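PDB 5D8N: leucine aminopeptidase A1, chloroplastic from Solanum lycopersicum, which removes N-terminal amino acids, leucine by preference, from peptides as a magnesium-dependent hexameric aminopeptidase, and takes part in wound signalling and insect defence. Local coordinates for residues A[32-37]-A[201-206]; A[145-150]-A[191-196]. The protein carries 1 engineered substitution. All blocks are in the same frame, centred on the assembly; numbering follows the deposited sequence. Where two conformers were deposited one is given.

In the fold
From the N terminus, the chain first forms strand 31-35, an edge strand of the six-stranded sheet. After further strands and helices of the same domain it comes to the loop 145-150, which follows strand 139-144. Helix 152-170 and strand 187-191 come next, and the loop 191-196 then meets 145-150 to close interaction 2. Helix 197-221 follows at once, and about a turn into it residues 201-206 pack against strand 31-35 and close interaction 1. The loop of interaction 2 therefore lies wholly within the longer one of interaction 1. The two centres are about 12 Å apart. They also touch, with Ala-34 CB 3.4 Å from Gly-194 O. Together they join the edge strand, both loops and the helix.

Interaction 1: residues A[32-37]-A[201-206]; sequences IGAKDT and RKIKYA. With MG (magnesium ion), chain G.
Ile-32 and Ile-203 meet with no ring or other flat side chain between them, so there are no stacked faces or edges here. The one aromatic ring in these segments, Tyr-205, takes no part; it reaches helix 519-527, where its OH bonds to Glu-524. The contact is a strand-helix packing in the alpha/beta N-terminal domain. Strand 31-35 lies at the edge of the sheet and is joined by backbone hydrogen bonds of Gly-33 and Lys-35 to strand 187-191. Helix 197-221 covers it.

Ile-203 carries the helix side of the contact. In Ile-32, CG1 sits beside the backbone N (chi1 -55°), which leaves CG2 anti to that nitrogen and turned to the helix. Methyl meets methyl: Ile-32 CG2 lies 3.7 Å from Ile-203 CG2. The other branch of Ile-203 runs out to CD1, 4.1 Å from Ala-34 CB. One isoleucine thus spans two residues of the strand. All three side chains are buried. With an alanine in place of Ile-203, CG2 and CD1 are gone, and a gap would probably open between helix and strand, leaving Ile-32 CG2 and Ala-34 CB without their partner. Nearby, Glu-200 of the same helix accepts a hydrogen bond from Ala-34 N, so a polar tie runs beside the apolar one.

The backbone of Ile-32 also binds a magnesium ion, away from the catalytic metal sites. Five waters complete a roughly octahedral shell. Ile-32 is the protein ligand, and the C-O-magnesium angle at Ile-32 O is about 145°, so the ion lies off the line of the C=O bond. One of the waters, 2.2 Å from the magnesium, also accepts a hydrogen bond from Ile-32 N at 3.0 Å. Ile-32 O itself stands 2.4 Å from the ion.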
loop_
_atom_site.group_PDB
_atom_site.type_symbol
_atom_site.label_atom_id
_atom_site.label_comp_id
_atom_site.label_asym_id
_atom_site.label_seq_id
_atom_site.Cartn_x
_atom_site.Cartn_y
_atom_site.Cartn_z
ATOM N N ILE A 32 -10.242 14.131 -51.740
ATOM C CA ILE A 32 -10.822 12.784 -51.832
ATOM C C ILE A 32 -11.915 12.771 -52.892
ATOM O O ILE A 32 -12.813 13.612 -52.896
ATOM C CB ILE A 32 -11.454 12.348 -50.494
ATOM C CG1 ILE A 32 -10.421 12.456 -49.394
ATOM C CG2 ILE A 32 -11.998 10.934 -50.611
ATOM C CD1 ILE A 32 -10.933 12.023 -48.046
ATOM N N GLY A 33 -11.862 11.782 -53.766
ATOM C CA GLY A 33 -12.884 11.652 -54.788
ATOM C C GLY A 33 -13.101 10.209 -55.151
ATOM O O GLY A 33 -12.211 9.360 -54.968
ATOM N N ALA A 34 -14.322 9.922 -55.592
ATOM C CA ALA A 34 -14.655 8.602 -56.102
ATOM C C ALA A 34 -14.548 8.630 -57.627
ATOM O O ALA A 34 -14.959 9.622 -58.230
ATOM C CB ALA A 34 -16.058 8.227 -55.678
ATOM N N LYS A 35 -13.760 7.707 -58.183
ATOM C CA LYS A 35 -13.427 7.680 -59.617
ATOM C C LYS A 35 -13.896 6.374 -60.232
ATOM O O LYS A 35 -13.945 5.353 -59.547
ATOM C CB LYS A 35 -11.921 7.795 -59.893
ATOM C CG LYS A 35 -11.171 8.875 -59.143
ATOM C CD LYS A 35 -11.565 10.260 -59.615
ATOM C CE LYS A 35 -10.704 11.325 -58.957
ATOM N NZ LYS A 35 -11.247 12.687 -59.222
ATOM N N ASP A 36 -14.134 6.398 -61.541
ATOM C CA ASP A 36 -14.560 5.200 -62.279
ATOM C C ASP A 36 -13.380 4.520 -62.978
ATOM O O ASP A 36 -13.557 3.529 -63.679
ATOM C CB ASP A 36 -15.700 5.498 -63.276
ATOM C CG ASP A 36 -15.338 6.552 -64.314
ATOM O OD1 ASP A 36 -14.141 6.877 -64.498
ATOM O OD2 ASP A 36 -16.280 7.049 -64.977
ATOM N N THR A 37 -12.177 5.035 -62.735
ATOM C CA THR A 37 -10.949 4.452 -63.249
ATOM C C THR A 37 -10.840 2.982 -62.874
ATOM O O THR A 37 -11.004 2.603 -61.719
ATOM C CB THR A 37 -9.708 5.143 -62.658
ATOM O OG1 THR A 37 -9.829 6.561 -62.771
ATOM C CG2 THR A 37 -8.423 4.654 -63.336
ATOM N N ARG A 201 -21.511 13.202 -51.893
ATOM C CA ARG A 201 -22.177 13.736 -50.703
ATOM C C ARG A 201 -21.799 12.931 -49.458
ATOM O O ARG A 201 -21.639 13.483 -48.365
ATOM C CB ARG A 201 -23.706 13.779 -50.843
ATOM C CG ARG A 201 -24.202 14.940 -51.704
ATOM C CD ARG A 201 -25.711 15.174 -51.588
ATOM N NE ARG A 201 -26.510 14.047 -52.080
ATOM C CZ ARG A 201 -26.847 13.864 -53.357
ATOM N NH1 ARG A 201 -26.405 14.699 -54.294
ATOM N NH2 ARG A 201 -27.548 12.795 -53.703
ATOM N N LYS A 202 -21.744 11.618 -49.605
ATOM C CA LYS A 202 -21.467 10.767 -48.466
ATOM C C LYS A 202 -20.014 10.927 -48.006
ATOM O O LYS A 202 -19.721 10.948 -46.809
ATOM C CB LYS A 202 -21.746 9.315 -48.834
ATOM C CG LYS A 202 -21.854 8.403 -47.617
ATOM C CD LYS A 202 -23.178 8.537 -46.876
ATOM C CE LYS A 202 -23.128 7.777 -45.554
ATOM N NZ LYS A 202 -24.390 7.897 -44.765
ATOM N N ILE A 203 -19.112 11.086 -48.960
ATOM C CA ILE A 203 -17.721 11.320 -48.662
ATOM C C ILE A 203 -17.592 12.650 -47.931
ATOM O O ILE A 203 -16.809 12.756 -46.990
ATOM C CB ILE A 203 -16.841 11.274 -49.928
ATOM C CG1 ILE A 203 -16.718 9.831 -50.427
ATOM C CG2 ILE A 203 -15.460 11.869 -49.694
ATOM C CD1 ILE A 203 -16.160 9.730 -51.831
ATOM N N LYS A 204 -18.325 13.655 -48.388
ATOM C CA LYS A 204 -18.278 14.976 -47.798
ATOM C C LYS A 204 -18.778 14.914 -46.336
ATOM O O LYS A 204 -18.250 15.601 -45.447
ATOM C CB LYS A 204 -19.129 15.921 -48.638
ATOM C CG LYS A 204 -18.754 17.380 -48.522
ATOM C CD LYS A 204 -17.468 17.738 -49.240
ATOM C CE LYS A 204 -17.476 19.204 -49.648
ATOM N NZ LYS A 204 -17.832 20.150 -48.545
ATOM N N TYR A 205 -19.864 14.184 -46.121
ATOM C CA TYR A 205 -20.395 13.973 -44.783
ATOM C C TYR A 205 -19.288 13.410 -43.898
ATOM O O TYR A 205 -19.066 13.918 -42.798
ATOM C CB TYR A 205 -21.608 13.030 -44.810
ATOM C CG TYR A 205 -22.034 12.452 -43.463
ATOM C CD1 TYR A 205 -22.752 13.200 -42.533
ATOM C CD2 TYR A 205 -21.828 11.121 -43.173
ATOM C CE1 TYR A 205 -23.097 12.679 -41.290
ATOM C CE2 TYR A 205 -22.243 10.572 -41.972
ATOM C CZ TYR A 205 -22.837 11.362 -41.019
ATOM O OH TYR A 205 -23.242 10.801 -39.819
ATOM N N ALA A 206 -18.607 12.379 -44.390
ATOM C CA ALA A 206 -17.546 11.724 -43.625
ATOM C C ALA A 206 -16.463 12.746 -43.300
ATOM O O ALA A 206 -15.938 12.788 -42.179
ATOM C CB ALA A 206 -16.947 10.553 -44.393
HETATM MG MG MG G . -13.442 15.806 -52.205
HETATM O O HOH W 1 -11.995 16.234 -50.621
HETATM O O HOH W 2 -11.934 16.356 -53.581
HETATM O O HOH W 3 -14.093 17.965 -52.607
HETATM O O HOH W 4 -14.890 14.914 -54.103
HETATM O O HOH W 5 -14.839 15.455 -51.026
#

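Interaction 2: residues A[145-150]-A[191-196]; sequences ASTDGL and LGLGTG
Thr-147 has its OG1 between the backbone N and the carbonyl carbon (chi1 57°), and this places CG2 anti to the carbonyl carbon and facing Gly-192 and Leu-193. Leu-193 has CG beside its own backbone N (chi1 -66°). CD1 continues its extended chain (chi2 173°), and CD2, the other branch, is the methyl that reaches the threonine. The two loops follow parallel strands 139-144 and 187-191, which are neighbours in the sheet. With helix 152-170 between them, these strands form a beta-alpha-beta crossover of the N-terminal domain.

The threonine works with both of its branches. CG2 packs 3.7 Å from Leu-193 CD2, and at the same distance of 3.7 Å it meets Gly-192 O. That carbonyl is not bonded directly to Thr-147. Instead a water joins them: it donates a hydrogen bond to Gly-192 O and is also bonded to Thr-147 OG1. The methyl gives the apolar contact and the hydroxyl holds the bridge, and no direct hydrogen bond links the loops. The contact is small, about 91 Å² in all, and only partly buried. Leu-193 is its buried part. Ala-159 and Ile-162 of helix 152-170, and Leu-144 of the adjoining strand, also pack on it.

Gly-192 has positive phi, which favours glycine by itself, and the backbone angles of Gly-194 and Gly-196 call for it. Gly-196 is the N-cap of helix 197-221. Across the contact, Thr-147 opens a type II beta turn that ends at Leu-150, with Gly-149 at its third position. The turn is closed by Leu-150 N, which donates to Thr-147 O at 3.3 Å.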
loop_
_atom_site.group_PDB
_atom_site.type_symbol
_atom_site.label_atom_id
_atom_site.label_comp_id
_atom_site.label_asym_id
_atom_site.label_seq_id
_atom_site.Cartn_x
_atom_site.Cartn_y
_atom_site.Cartn_z
ATOM N N ALA A 145 -11.201 -5.851 -53.205
ATOM C CA ALA A 145 -10.912 -6.901 -54.166
ATOM C C ALA A 145 -12.211 -7.430 -54.744
ATOM O O ALA A 145 -12.227 -7.901 -55.882
ATOM C CB ALA A 145 -10.128 -8.031 -53.533
ATOM N N SER A 146 -13.292 -7.375 -53.974
ATOM C CA SER A 146 -14.583 -7.768 -54.521
ATOM C C SER A 146 -15.733 -6.904 -54.015
ATOM O O SER A 146 -15.852 -6.607 -52.825
ATOM C CB SER A 146 -14.869 -9.255 -54.287
ATOM O OG SER A 146 -14.934 -9.552 -52.905
ATOM N N THR A 147 -16.551 -6.481 -54.974
ATOM C CA THR A 147 -17.818 -5.796 -54.722
ATOM C C THR A 147 -19.054 -6.585 -55.184
ATOM O O THR A 147 -20.156 -6.035 -55.199
ATOM C CB THR A 147 -17.813 -4.424 -55.437
ATOM O OG1 THR A 147 -17.583 -4.605 -56.845
ATOM C CG2 THR A 147 -16.696 -3.516 -54.861
ATOM N N ASP A 148 -18.916 -7.877 -55.490
ATOM C CA ASP A 148 -20.073 -8.680 -55.917
ATOM C C ASP A 148 -21.183 -8.806 -54.872
ATOM O O ASP A 148 -20.927 -8.978 -53.673
ATOM C CB ASP A 148 -19.658 -10.084 -56.391
ATOM C CG ASP A 148 -19.058 -10.087 -57.793
ATOM O OD1 ASP A 148 -19.224 -9.094 -58.540
ATOM O OD2 ASP A 148 -18.397 -11.093 -58.138
ATOM N N GLY A 149 -22.421 -8.629 -55.336
ATOM C CA GLY A 149 -23.574 -8.742 -54.457
ATOM C C GLY A 149 -23.852 -7.528 -53.588
ATOM O O GLY A 149 -24.810 -7.544 -52.814
ATOM N N LEU A 150 -23.050 -6.470 -53.707
ATOM C CA LEU A 150 -23.230 -5.270 -52.881
ATOM C C LEU A 150 -24.134 -4.272 -53.596
ATOM O O LEU A 150 -23.867 -3.915 -54.741
ATOM C CB LEU A 150 -21.891 -4.581 -52.579
ATOM C CG LEU A 150 -20.910 -5.313 -51.666
ATOM C CD1 LEU A 150 -19.677 -4.446 -51.466
ATOM C CD2 LEU A 150 -21.531 -5.677 -50.326
ATOM N N LEU A 191 -11.917 3.770 -55.586
ATOM C CA LEU A 191 -12.201 3.099 -56.849
ATOM C C LEU A 191 -13.143 1.917 -56.658
ATOM O O LEU A 191 -13.209 1.304 -55.584
ATOM C CB LEU A 191 -10.911 2.583 -57.490
ATOM C CG LEU A 191 -9.736 3.558 -57.621
ATOM C CD1 LEU A 191 -8.546 2.862 -58.283
ATOM C CD2 LEU A 191 -10.139 4.807 -58.389
ATOM N N GLY A 192 -13.944 1.682 -57.695
ATOM C CA GLY A 192 -14.774 0.483 -57.784
ATOM C C GLY A 192 -16.105 0.586 -57.059
ATOM O O GLY A 192 -16.776 -0.432 -56.897
ATOM N N LEU A 193 -16.359 1.714 -56.393
ATOM C CA LEU A 193 -17.485 1.766 -55.484
ATOM C C LEU A 193 -18.551 2.760 -55.962
ATOM O O LEU A 193 -19.520 3.012 -55.240
ATOM C CB LEU A 193 -17.031 2.104 -54.056
ATOM C CG LEU A 193 -16.151 1.066 -53.353
ATOM C CD1 LEU A 193 -15.630 1.576 -52.009
ATOM C CD2 LEU A 193 -16.897 -0.243 -53.140
ATOM N N GLY A 194 -18.380 3.302 -57.163
ATOM C CA GLY A 194 -19.361 4.208 -57.751
ATOM C C GLY A 194 -18.798 5.604 -57.905
ATOM O O GLY A 194 -17.699 5.886 -57.429
ATOM N N THR A 195 -19.481 6.421 -58.701
ATOM C CA THR A 195 -19.131 7.835 -58.898
ATOM C C THR A 195 -20.390 8.680 -58.910
ATOM O O THR A 195 -21.490 8.163 -58.840
ATOM C CB THR A 195 -18.436 8.111 -60.250
ATOM O OG1 THR A 195 -19.286 7.670 -61.314
ATOM C CG2 THR A 195 -17.105 7.386 -60.329
ATOM N N GLY A 196 -20.217 9.991 -58.944
ATOM C CA GLY A 196 -21.344 10.904 -59.063
ATOM C C GLY A 196 -21.752 11.573 -57.764
ATOM O O GLY A 196 -21.152 11.331 -56.715
HETATM O O HOH W 6 -16.371 -2.756 -58.529
#